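Side-chain contacts in capsid polyprotein VP90 (Turkey astrovirus 2, PDB 3TS3), which probably self-assembles into the icosahedral immature astrovirus capsid, and whose globular projection domain, the part described here, forms the spike: residues P5-D10 / V82-V87; A116-Y121 / W190-T195; Y165-S170 / L185-W190. One frame throughout, in Å; residues are numbered along the deposited sequence.

Contact 1 (P5-D10 / V82-V87)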
loop_
_atom_site.group_PDB
_atom_site.type_symbol
_atom_site.label_atom_id
_atom_site.label_comp_id
_atom_site.label_asym_id
_atom_site.label_seq_id
_atom_site.Cartn_x
_atom_site.Cartn_y
_atom_site.Cartn_z
ATOM N N PRO C 5 -0.541 6.281 -16.519
ATOM C CA PRO C 5 -0.621 6.262 -15.052
ATOM C C PRO C 5 -1.965 6.735 -14.499
ATOM O O PRO C 5 -2.598 7.607 -15.073
ATOM C CB PRO C 5 0.499 7.217 -14.615
ATOM C CG PRO C 5 1.199 7.662 -15.829
ATOM C CD PRO C 5 0.399 7.292 -17.025
ATOM N N LEU C 6 -2.353 6.193 -13.351
ATOM C CA LEU C 6 -3.673 6.429 -12.789
ATOM C C LEU C 6 -4.004 7.886 -12.503
ATOM O O LEU C 6 -5.131 8.276 -12.683
ATOM C CB LEU C 6 -3.926 5.572 -11.543
ATOM C CG LEU C 6 -4.501 4.169 -11.714
ATOM C CD1 LEU C 6 -4.822 3.620 -10.335
ATOM C CD2 LEU C 6 -5.749 4.197 -12.574
ATOM N N PRO C 7 -3.033 8.692 -12.092
ATOM C CA PRO C 7 -3.330 10.097 -11.812
ATOM C C PRO C 7 -3.835 10.787 -13.076
ATOM O O PRO C 7 -4.551 11.770 -12.980
ATOM C CB PRO C 7 -1.981 10.658 -11.374
ATOM C CG PRO C 7 -1.304 9.488 -10.740
ATOM C CD PRO C 7 -1.681 8.331 -11.634
ATOM N N GLN C 8 -3.456 10.272 -14.242
ATOM C CA GLN C 8 -3.855 10.878 -15.511
ATOM C C GLN C 8 -5.142 10.307 -16.089
ATOM O O GLN C 8 -5.652 10.799 -17.077
ATOM C CB GLN C 8 -2.716 10.775 -16.532
ATOM C CG GLN C 8 -1.396 11.286 -15.977
ATOM C CD GLN C 8 -0.263 11.294 -16.981
ATOM O OE1 GLN C 8 -0.479 11.264 -18.179
ATOM N NE2 GLN C 8 0.956 11.321 -16.479
ATOM N N ALA C 9 -5.670 9.272 -15.461
ATOM C CA ALA C 9 -6.853 8.611 -15.981
ATOM C C ALA C 9 -8.072 9.519 -15.972
ATOM O O ALA C 9 -8.238 10.327 -15.078
ATOM C CB ALA C 9 -7.140 7.335 -15.195
ATOM N N ASP C 10 -8.918 9.364 -16.983
ATOM C CA ASP C 10 -10.155 10.118 -17.066
ATOM C C ASP C 10 -11.138 9.606 -16.014
ATOM O O ASP C 10 -11.062 8.466 -15.586
ATOM C CB ASP C 10 -10.785 9.984 -18.451
ATOM C CG ASP C 10 -10.018 10.728 -19.534
ATOM O OD1 ASP C 10 -9.142 11.550 -19.226
ATOM O OD2 ASP C 10 -10.302 10.462 -20.703
ATOM N N VAL C 82 -2.783 13.083 -0.220
ATOM C CA VAL C 82 -2.824 11.837 -0.975
ATOM C C VAL C 82 -3.634 11.968 -2.263
ATOM O O VAL C 82 -3.952 10.989 -2.897
ATOM C CB VAL C 82 -3.331 10.657 -0.118
ATOM C CG1 VAL C 82 -2.329 10.341 0.980
ATOM C CG2 VAL C 82 -4.707 10.962 0.460
ATOM N N THR C 83 -3.941 13.197 -2.647
ATOM C CA THR C 83 -4.797 13.415 -3.803
ATOM C C THR C 83 -4.270 12.902 -5.141
ATOM O O THR C 83 -5.005 12.299 -5.902
ATOM C CB THR C 83 -5.079 14.923 -3.978
ATOM O OG1 THR C 83 -5.462 15.488 -2.720
ATOM C CG2 THR C 83 -6.182 15.149 -4.988
ATOM N N GLN C 84 -3.014 13.175 -5.456
ATOM C CA GLN C 84 -2.505 12.767 -6.756
ATOM C C GLN C 84 -2.405 11.257 -7.002
ATOM O O GLN C 84 -2.825 10.774 -8.039
ATOM C CB GLN C 84 -1.148 13.428 -7.038
ATOM C CG GLN C 84 -0.625 13.140 -8.446
ATOM C CD GLN C 84 0.531 14.022 -8.840
ATOM O OE1 GLN C 84 1.416 14.289 -8.051
ATOM N NE2 GLN C 84 0.527 14.466 -10.078
ATOM N N THR C 85 -1.811 10.533 -6.059
ATOM C CA THR C 85 -1.566 9.106 -6.261
ATOM C C THR C 85 -2.483 8.140 -5.507
ATOM O O THR C 85 -2.445 6.947 -5.739
ATOM C CB THR C 85 -0.108 8.756 -5.933
ATOM O OG1 THR C 85 0.094 8.779 -4.517
ATOM C CG2 THR C 85 0.821 9.761 -6.585
ATOM N N GLY C 86 -3.304 8.674 -4.622
ATOM C CA GLY C 86 -4.131 7.830 -3.785
ATOM C C GLY C 86 -5.156 6.965 -4.492
ATOM O O GLY C 86 -5.778 7.371 -5.456
ATOM N N VAL C 87 -5.319 5.751 -3.987
ATOM C CA VAL C 87 -6.323 4.831 -4.501
ATOM C C VAL C 87 -6.946 4.091 -3.329
ATOM O O VAL C 87 -6.349 4.016 -2.267
ATOM C CB VAL C 87 -5.728 3.793 -5.480
ATOM C CG1 VAL C 87 -5.135 4.475 -6.702
ATOM C CG2 VAL C 87 -4.698 2.916 -4.782
#
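The Pro7 ring meets the peptide carbonyl of Gln84: Gln84 O rests against the CB and CG side of the ring, with Pro7 CG to Gln84 O at 3.4 Å. Pro7 CB lies just as close to that oxygen, so two neighbouring ring carbons share it. From the second subunit, Val96 also packs on Pro7. The backbones are nearest here too, with the CA atoms of Pro7 and Gln84 5.8 Å apart. The side chain of Gln84 adds a looser touch alongside, its CG 4.1 Å from Pro7 CB. Here CG stands anti to the backbone N (chi1 -175°), and the extended chain carries the amide on past the proline. A second point of contact is purely aliphatic: Leu6 CD1 meets Val87 CG1 at 3.7 Å, the two side chains crossing at about a right angle, with CG1 the branch beside the valine's backbone N. A short 3-10 turn presents Leu6 and Pro7 together, closed by Gln8 N to Pro5 O at 2.9 Å and by Ala9 N to Leu6 O. Facing it, the 82-87 loop is folded on itself by Gly86 N to Val82 O (3.0 Å), and Thr85 OG1 is tied to Ile39 O. Leu6 makes backbone hydrogen bonds to the second subunit, where Gln8 NE2 also reaches Phe21 O. No hydrogen bond crosses between 5-10 and 82-87, so across these two segments the contact is one of van der Waals packing, while polar bonds of the N-terminal turn run both to the second subunit and, through Ala9 O, to Lys103 of its own chain.

Contact 2 (A116-Y121 / W190-T195)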
loop_
_atom_site.group_PDB
_atom_site.type_symbol
_atom_site.label_atom_id
_atom_site.label_comp_id
_atom_site.label_asym_id
_atom_site.label_seq_id
_atom_site.Cartn_x
_atom_site.Cartn_y
_atom_site.Cartn_z
ATOM N N ALA C 116 -19.080 5.509 7.366
ATOM C CA ALA C 116 -17.679 5.910 7.473
ATOM C C ALA C 116 -17.471 7.419 7.450
ATOM O O ALA C 116 -16.534 7.924 8.041
ATOM C CB ALA C 116 -16.823 5.240 6.405
ATOM N N ILE C 117 -18.332 8.132 6.739
ATOM C CA ILE C 117 -18.104 9.545 6.524
ATOM C C ILE C 117 -18.835 10.420 7.520
ATOM O O ILE C 117 -20.034 10.320 7.683
ATOM C CB ILE C 117 -18.505 9.979 5.100
ATOM C CG1 ILE C 117 -17.890 9.050 4.053
ATOM C CG2 ILE C 117 -18.119 11.438 4.864
ATOM C CD1 ILE C 117 -18.395 9.323 2.657
ATOM N N GLN C 118 -18.081 11.306 8.149
ATOM C CA GLN C 118 -18.630 12.222 9.136
ATOM C C GLN C 118 -18.306 13.659 8.747
ATOM O O GLN C 118 -17.534 13.898 7.834
ATOM C CB GLN C 118 -18.108 11.917 10.542
ATOM C CG GLN C 118 -18.308 10.477 10.983
ATOM C CD GLN C 118 -19.756 10.125 11.279
ATOM O OE1 GLN C 118 -20.608 10.991 11.393
ATOM N NE2 GLN C 118 -20.027 8.844 11.419
ATOM N N LYS C 119 -18.929 14.607 9.436
ATOM C CA LYS C 119 -18.726 16.011 9.145
ATOM C C LYS C 119 -17.789 16.570 10.183
ATOM O O LYS C 119 -18.057 16.501 11.364
ATOM C CB LYS C 119 -20.054 16.767 9.196
ATOM C CG LYS C 119 -21.022 16.387 8.094
ATOM C CD LYS C 119 -22.350 17.100 8.233
ATOM C CE LYS C 119 -23.252 16.813 7.050
ATOM N NZ LYS C 119 -24.401 17.747 6.994
ATOM N N TYR C 120 -16.687 17.144 9.727
ATOM C CA TYR C 120 -15.687 17.645 10.646
ATOM C C TYR C 120 -16.264 18.727 11.560
ATOM O O TYR C 120 -17.007 19.589 11.124
ATOM C CB TYR C 120 -14.485 18.181 9.869
ATOM C CG TYR C 120 -13.494 18.919 10.725
ATOM C CD1 TYR C 120 -12.759 18.260 11.696
ATOM C CD2 TYR C 120 -13.300 20.275 10.568
ATOM C CE1 TYR C 120 -11.862 18.928 12.475
ATOM C CE2 TYR C 120 -12.405 20.956 11.350
ATOM C CZ TYR C 120 -11.685 20.275 12.303
ATOM O OH TYR C 120 -10.788 20.942 13.088
ATOM N N TYR C 121 -15.937 18.642 12.844
ATOM C CA TYR C 121 -16.393 19.619 13.816
ATOM C C TYR C 121 -15.208 20.138 14.631
ATOM O O TYR C 121 -14.647 19.420 15.442
ATOM C CB TYR C 121 -17.412 18.950 14.737
ATOM C CG TYR C 121 -18.186 19.890 15.638
ATOM C CD1 TYR C 121 -19.098 20.795 15.118
ATOM C CD2 TYR C 121 -18.028 19.843 17.011
ATOM C CE1 TYR C 121 -19.813 21.643 15.949
ATOM C CE2 TYR C 121 -18.733 20.677 17.844
ATOM C CZ TYR C 121 -19.621 21.575 17.315
ATOM O OH TYR C 121 -20.319 22.405 18.161
ATOM N N TRP C 190 -11.641 2.498 9.991
ATOM C CA TRP C 190 -11.805 2.018 11.350
ATOM C C TRP C 190 -13.191 2.430 11.825
ATOM O O TRP C 190 -13.489 3.609 11.938
ATOM C CB TRP C 190 -10.694 2.674 12.171
ATOM C CG TRP C 190 -10.638 2.433 13.647
ATOM C CD1 TRP C 190 -11.681 2.299 14.508
ATOM C CD2 TRP C 190 -9.449 2.369 14.443
ATOM N NE1 TRP C 190 -11.217 2.125 15.787
ATOM C CE2 TRP C 190 -9.850 2.171 15.775
ATOM C CE3 TRP C 190 -8.087 2.453 14.156
ATOM C CZ2 TRP C 190 -8.938 2.052 16.813
ATOM C CZ3 TRP C 190 -7.184 2.332 15.189
ATOM C CH2 TRP C 190 -7.613 2.140 16.500
ATOM N N SER C 191 -14.025 1.441 12.110
ATOM C CA SER C 191 -15.406 1.675 12.512
ATOM C C SER C 191 -15.490 2.493 13.795
ATOM O O SER C 191 -14.721 2.294 14.708
ATOM C CB SER C 191 -16.107 0.334 12.723
ATOM O OG SER C 191 -17.332 0.512 13.393
ATOM N N TYR C 192 -16.466 3.388 13.855
ATOM C CA TYR C 192 -16.622 4.273 15.006
ATOM C C TYR C 192 -16.931 3.516 16.300
ATOM O O TYR C 192 -16.713 4.026 17.377
ATOM C CB TYR C 192 -17.614 5.410 14.709
ATOM C CG TYR C 192 -17.112 6.298 13.593
ATOM C CD1 TYR C 192 -16.197 7.308 13.840
ATOM C CD2 TYR C 192 -17.515 6.091 12.287
ATOM C CE1 TYR C 192 -15.709 8.091 12.818
ATOM C CE2 TYR C 192 -17.036 6.867 11.266
ATOM C CZ TYR C 192 -16.138 7.865 11.533
ATOM O OH TYR C 192 -15.664 8.637 10.510
ATOM N N SER C 193 -17.420 2.291 16.178
ATOM C CA SER C 193 -17.722 1.480 17.353
ATOM C C SER C 193 -16.593 0.542 17.800
ATOM O O SER C 193 -16.746 -0.192 18.764
ATOM C CB SER C 193 -19.010 0.693 17.131
ATOM O OG SER C 193 -19.010 0.086 15.862
ATOM N N ASP C 194 -15.464 0.570 17.101
ATOM C CA ASP C 194 -14.353 -0.329 17.399
ATOM C C ASP C 194 -13.275 0.300 18.267
ATOM O O ASP C 194 -12.854 1.424 18.042
ATOM C CB ASP C 194 -13.664 -0.808 16.110
ATOM C CG ASP C 194 -14.341 -2.001 15.478
ATOM O OD1 ASP C 194 -15.364 -2.452 16.005
ATOM O OD2 ASP C 194 -13.829 -2.485 14.449
ATOM N N THR C 195 -12.821 -0.470 19.245
ATOM C CA THR C 195 -11.663 -0.139 20.045
ATOM C C THR C 195 -10.470 -0.520 19.187
ATOM O O THR C 195 -10.639 -1.093 18.124
ATOM C CB THR C 195 -11.592 -0.971 21.325
ATOM O OG1 THR C 195 -11.462 -2.350 20.979
ATOM C CG2 THR C 195 -12.833 -0.780 22.167
#
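Ala116 and Ser191 bring the two backbones closest, with CA atoms 7.0 Å apart, where the loop 190-195 makes a type I beta turn from Ser191 to Asp194 beside the start of the segment 116-121. Tyr192, inside that turn, bridges the gap. Its hydroxyl donates to the backbone of the other segment, Tyr192 OH to Ala116 O at 2.7 Å; the donor stands above the carbonyl plane, 36° out of it. Ala116 CA lies in the plane of the phenol at its edge. Ser145 N also bonds to Tyr192 OH, so the oxygen is gripped twice and the ring is pinned at its far end. Gln118 approaches from the opposite direction and sets its NE2 over one face. With CG beside the backbone N (chi1 -54°), Gln118 CG comes 3.4 Å from Tyr192 CZ; the bend at chi2 then turns the amide back along the ring until Gln118 NE2 is 3.6 Å from Tyr192 CE2. The amide plane stands at 88° to the ring, so the side chain meets the face with its nitrogen end instead of lying flat on it. Within the turn segment, Trp190 NE1 bonds Asp194 O at 2.9 Å, an almost straight bond in the indole plane that clamps the loop across its ends. Strand 117-119 pairs with strand 142-148, which also supplies Ser145; on the far side of the turn Thr195 caps helix 196-202, whose Phe199 stacks on Trp190 and whose His202 bonds Asp194. Tyr192 thus pegs the connection between strand 187-189 and that helix to the start of strand 117-119 and its partner 142-148.

Contact 3 (Y165-S170 / L185-W190); sequences YILFFS and LYFWNW
Leu167 carries its CG anti to the backbone N (chi1 178°) and Phe169 places its own between the backbone N and the carbonyl carbon (chi1 62°); from one face of strand 164-171, both side chains thereby meet the single ring of Phe187. The leucine lies over a face of that ring. Its methyl CD1 stands 4.2 Å above the ring plane of Phe187, over the centre, while the other methyl makes a CH-pi contact, with Leu167 CD2 4.2 Å from the Phe187 centroid. At its closest, Leu167 CD2 is 3.8 Å from Phe187 CE1, so the fork of the leucine spreads across the aromatic surface instead of touching it with one tip. Phe169 comes in differently. The side chains of Phe169 and Phe187 cross at about a right angle, and their ring planes are inclined by 55° with centroids 5.5 Å apart, an oblique aromatic pair. Phe187 CZ sits over one face of the Phe169 ring, displaced toward its rim, and is 4.1 Å from Phe169 CG. All three residues are buried, and the contact lies near the centre of the chain. Met146 and Asp148 of strand 142-148 also touch Phe187, while Leu36 touches Leu167 and Leu80 touches Phe169. Just before strand 187-189, Tyr186 stacks on Tyr186 of the second subunit. The nearest CA atoms across the contact, Leu167 and Phe187, are 9.4 Å apart, a spacing at which side chains alone connect the strands. This is packing inside a curled antiparallel sheet: strands 164-171 and 187-189, separated in the sheet by 153-159 and 142-148, face each other across the hydrophobic interior of the spike domain.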
loop_
_atom_site.group_PDB
_atom_site.type_symbol
_atom_site.label_atom_id
_atom_site.label_comp_id
_atom_site.label_asym_id
_atom_site.label_seq_id
_atom_site.Cartn_x
_atom_site.Cartn_y
_atom_site.Cartn_z
ATOM N N TYR C 165 -7.390 15.546 -0.600
ATOM C CA TYR C 165 -7.582 14.507 0.397
ATOM C C TYR C 165 -6.370 14.577 1.311
ATOM O O TYR C 165 -5.241 14.428 0.874
ATOM C CB TYR C 165 -7.645 13.130 -0.259
ATOM C CG TYR C 165 -8.890 12.868 -1.071
ATOM C CD1 TYR C 165 -8.979 13.260 -2.394
ATOM C CD2 TYR C 165 -9.962 12.207 -0.514
ATOM C CE1 TYR C 165 -10.112 13.010 -3.126
ATOM C CE2 TYR C 165 -11.083 11.959 -1.229
ATOM C CZ TYR C 165 -11.151 12.356 -2.542
ATOM O OH TYR C 165 -12.280 12.099 -3.250
ATOM N N ILE C 166 -6.628 14.832 2.584
ATOM C CA ILE C 166 -5.564 15.036 3.537
ATOM C C ILE C 166 -5.501 13.894 4.527
ATOM O O ILE C 166 -6.455 13.633 5.230
ATOM C CB ILE C 166 -5.806 16.335 4.323
ATOM C CG1 ILE C 166 -5.910 17.516 3.359
ATOM C CG2 ILE C 166 -4.720 16.550 5.356
ATOM C CD1 ILE C 166 -4.644 17.764 2.575
ATOM N N LEU C 167 -4.359 13.229 4.586
ATOM C CA LEU C 167 -4.189 12.139 5.526
ATOM C C LEU C 167 -3.451 12.686 6.743
ATOM O O LEU C 167 -2.351 13.182 6.627
ATOM C CB LEU C 167 -3.389 11.013 4.873
ATOM C CG LEU C 167 -3.075 9.804 5.752
ATOM C CD1 LEU C 167 -4.331 9.074 6.183
ATOM C CD2 LEU C 167 -2.120 8.876 5.035
ATOM N N PHE C 168 -4.089 12.609 7.905
ATOM C CA PHE C 168 -3.551 13.203 9.121
ATOM C C PHE C 168 -3.248 12.126 10.150
ATOM O O PHE C 168 -4.119 11.371 10.528
ATOM C CB PHE C 168 -4.572 14.208 9.670
ATOM C CG PHE C 168 -4.224 14.763 11.020
ATOM C CD1 PHE C 168 -3.168 15.626 11.164
ATOM C CD2 PHE C 168 -4.970 14.442 12.138
ATOM C CE1 PHE C 168 -2.850 16.149 12.383
ATOM C CE2 PHE C 168 -4.644 14.962 13.366
ATOM C CZ PHE C 168 -3.586 15.809 13.488
ATOM N N PHE C 169 -1.991 12.059 10.570
ATOM C CA PHE C 169 -1.561 11.038 11.504
ATOM C C PHE C 169 -0.308 11.465 12.251
ATOM O O PHE C 169 0.396 12.361 11.824
ATOM C CB PHE C 169 -1.299 9.733 10.740
ATOM C CG PHE C 169 -0.207 9.840 9.722
ATOM C CD1 PHE C 169 1.056 9.372 10.003
ATOM C CD2 PHE C 169 -0.437 10.422 8.498
ATOM C CE1 PHE C 169 2.050 9.472 9.090
ATOM C CE2 PHE C 169 0.562 10.523 7.578
ATOM C CZ PHE C 169 1.804 10.038 7.868
ATOM N N SER C 170 -0.029 10.813 13.371
ATOM C CA SER C 170 1.190 11.096 14.108
ATOM C C SER C 170 2.228 10.002 13.875
ATOM O O SER C 170 1.900 8.915 13.437
ATOM C CB SER C 170 0.916 11.230 15.607
ATOM O OG SER C 170 0.577 9.980 16.174
ATOM N N LEU C 185 2.739 3.255 5.801
ATOM C CA LEU C 185 1.976 2.040 6.025
ATOM C C LEU C 185 0.628 2.189 5.342
ATOM O O LEU C 185 0.212 3.281 5.021
ATOM C CB LEU C 185 1.732 1.832 7.519
ATOM C CG LEU C 185 2.959 1.730 8.420
ATOM C CD1 LEU C 185 2.526 1.577 9.869
ATOM C CD2 LEU C 185 3.838 0.586 8.002
ATOM N N TYR C 186 -0.035 1.065 5.110
ATOM C CA TYR C 186 -1.383 1.071 4.577
ATOM C C TYR C 186 -2.305 1.611 5.660
ATOM O O TYR C 186 -2.063 1.403 6.834
ATOM C CB TYR C 186 -1.855 -0.346 4.239
ATOM C CG TYR C 186 -1.314 -0.967 2.968
ATOM C CD1 TYR C 186 -1.776 -0.583 1.724
ATOM C CD2 TYR C 186 -0.376 -1.973 3.028
ATOM C CE1 TYR C 186 -1.291 -1.182 0.576
ATOM C CE2 TYR C 186 0.111 -2.565 1.899
ATOM C CZ TYR C 186 -0.352 -2.179 0.678
ATOM O OH TYR C 186 0.150 -2.798 -0.436
ATOM N N PHE C 187 -3.373 2.269 5.249
ATOM C CA PHE C 187 -4.390 2.746 6.166
ATOM C C PHE C 187 -5.701 2.097 5.776
ATOM O O PHE C 187 -6.003 1.987 4.605
ATOM C CB PHE C 187 -4.505 4.274 6.138
ATOM C CG PHE C 187 -3.434 4.968 6.924
ATOM C CD1 PHE C 187 -2.180 5.153 6.396
ATOM C CD2 PHE C 187 -3.684 5.414 8.202
ATOM C CE1 PHE C 187 -1.206 5.781 7.123
ATOM C CE2 PHE C 187 -2.708 6.033 8.927
ATOM C CZ PHE C 187 -1.477 6.226 8.391
ATOM N N TRP C 188 -6.458 1.661 6.773
ATOM C CA TRP C 188 -7.740 1.008 6.557
ATOM C C TRP C 188 -8.830 1.708 7.373
ATOM O O TRP C 188 -8.557 2.248 8.432
ATOM C CB TRP C 188 -7.652 -0.459 6.979
ATOM C CG TRP C 188 -6.793 -1.336 6.104
ATOM C CD1 TRP C 188 -5.437 -1.473 6.157
ATOM C CD2 TRP C 188 -7.247 -2.225 5.084
ATOM N NE1 TRP C 188 -5.020 -2.383 5.220
ATOM C CE2 TRP C 188 -6.114 -2.864 4.554
ATOM C CE3 TRP C 188 -8.502 -2.545 4.569
ATOM C CZ2 TRP C 188 -6.196 -3.786 3.532
ATOM C CZ3 TRP C 188 -8.580 -3.466 3.563
ATOM C CH2 TRP C 188 -7.436 -4.074 3.051
ATOM N N ASN C 189 -10.064 1.708 6.881
ATOM C CA ASN C 189 -11.124 2.369 7.635
ATOM C C ASN C 189 -11.387 1.687 8.979
ATOM O O ASN C 189 -11.317 0.479 9.105
ATOM C CB ASN C 189 -12.404 2.541 6.812
ATOM C CG ASN C 189 -13.231 1.282 6.747
ATOM O OD1 ASN C 189 -12.865 0.330 6.090
ATOM N ND2 ASN C 189 -14.367 1.291 7.417
ATOM N N TRP C 190 -11.641 2.498 9.991
ATOM C CA TRP C 190 -11.805 2.018 11.350
ATOM C C TRP C 190 -13.191 2.430 11.825
ATOM O O TRP C 190 -13.489 3.609 11.938
ATOM C CB TRP C 190 -10.694 2.674 12.171
ATOM C CG TRP C 190 -10.638 2.433 13.647
ATOM C CD1 TRP C 190 -11.681 2.299 14.508
ATOM C CD2 TRP C 190 -9.449 2.369 14.443
ATOM N NE1 TRP C 190 -11.217 2.125 15.787
ATOM C CE2 TRP C 190 -9.850 2.171 15.775
ATOM C CE3 TRP C 190 -8.087 2.453 14.156
ATOM C CZ2 TRP C 190 -8.938 2.052 16.813
ATOM C CZ3 TRP C 190 -7.184 2.332 15.189
ATOM C CH2 TRP C 190 -7.613 2.140 16.500
#

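In the fold
From the N terminus, contact 1 comes first: it brings the opening turn 5-10 onto the bend between strands 76-81 and 87-90, closing a long loop that ends before contact 2 begins. Contact 2 then joins strand 117-119 to the loop ahead of helix 196-202, and contact 3 is nested inside it; the two share Trp190. Contacts 1 and 2 lie on opposite sides of the chain's centre, their own centres about 25 Å apart. Contact 3 sits between those extremes near the middle and touches contact 1, where Val82 and Thr83 meet Tyr165. Contacts 1 and 3 both reach the second subunit, whereas no other chain of the dimer touches contact 2.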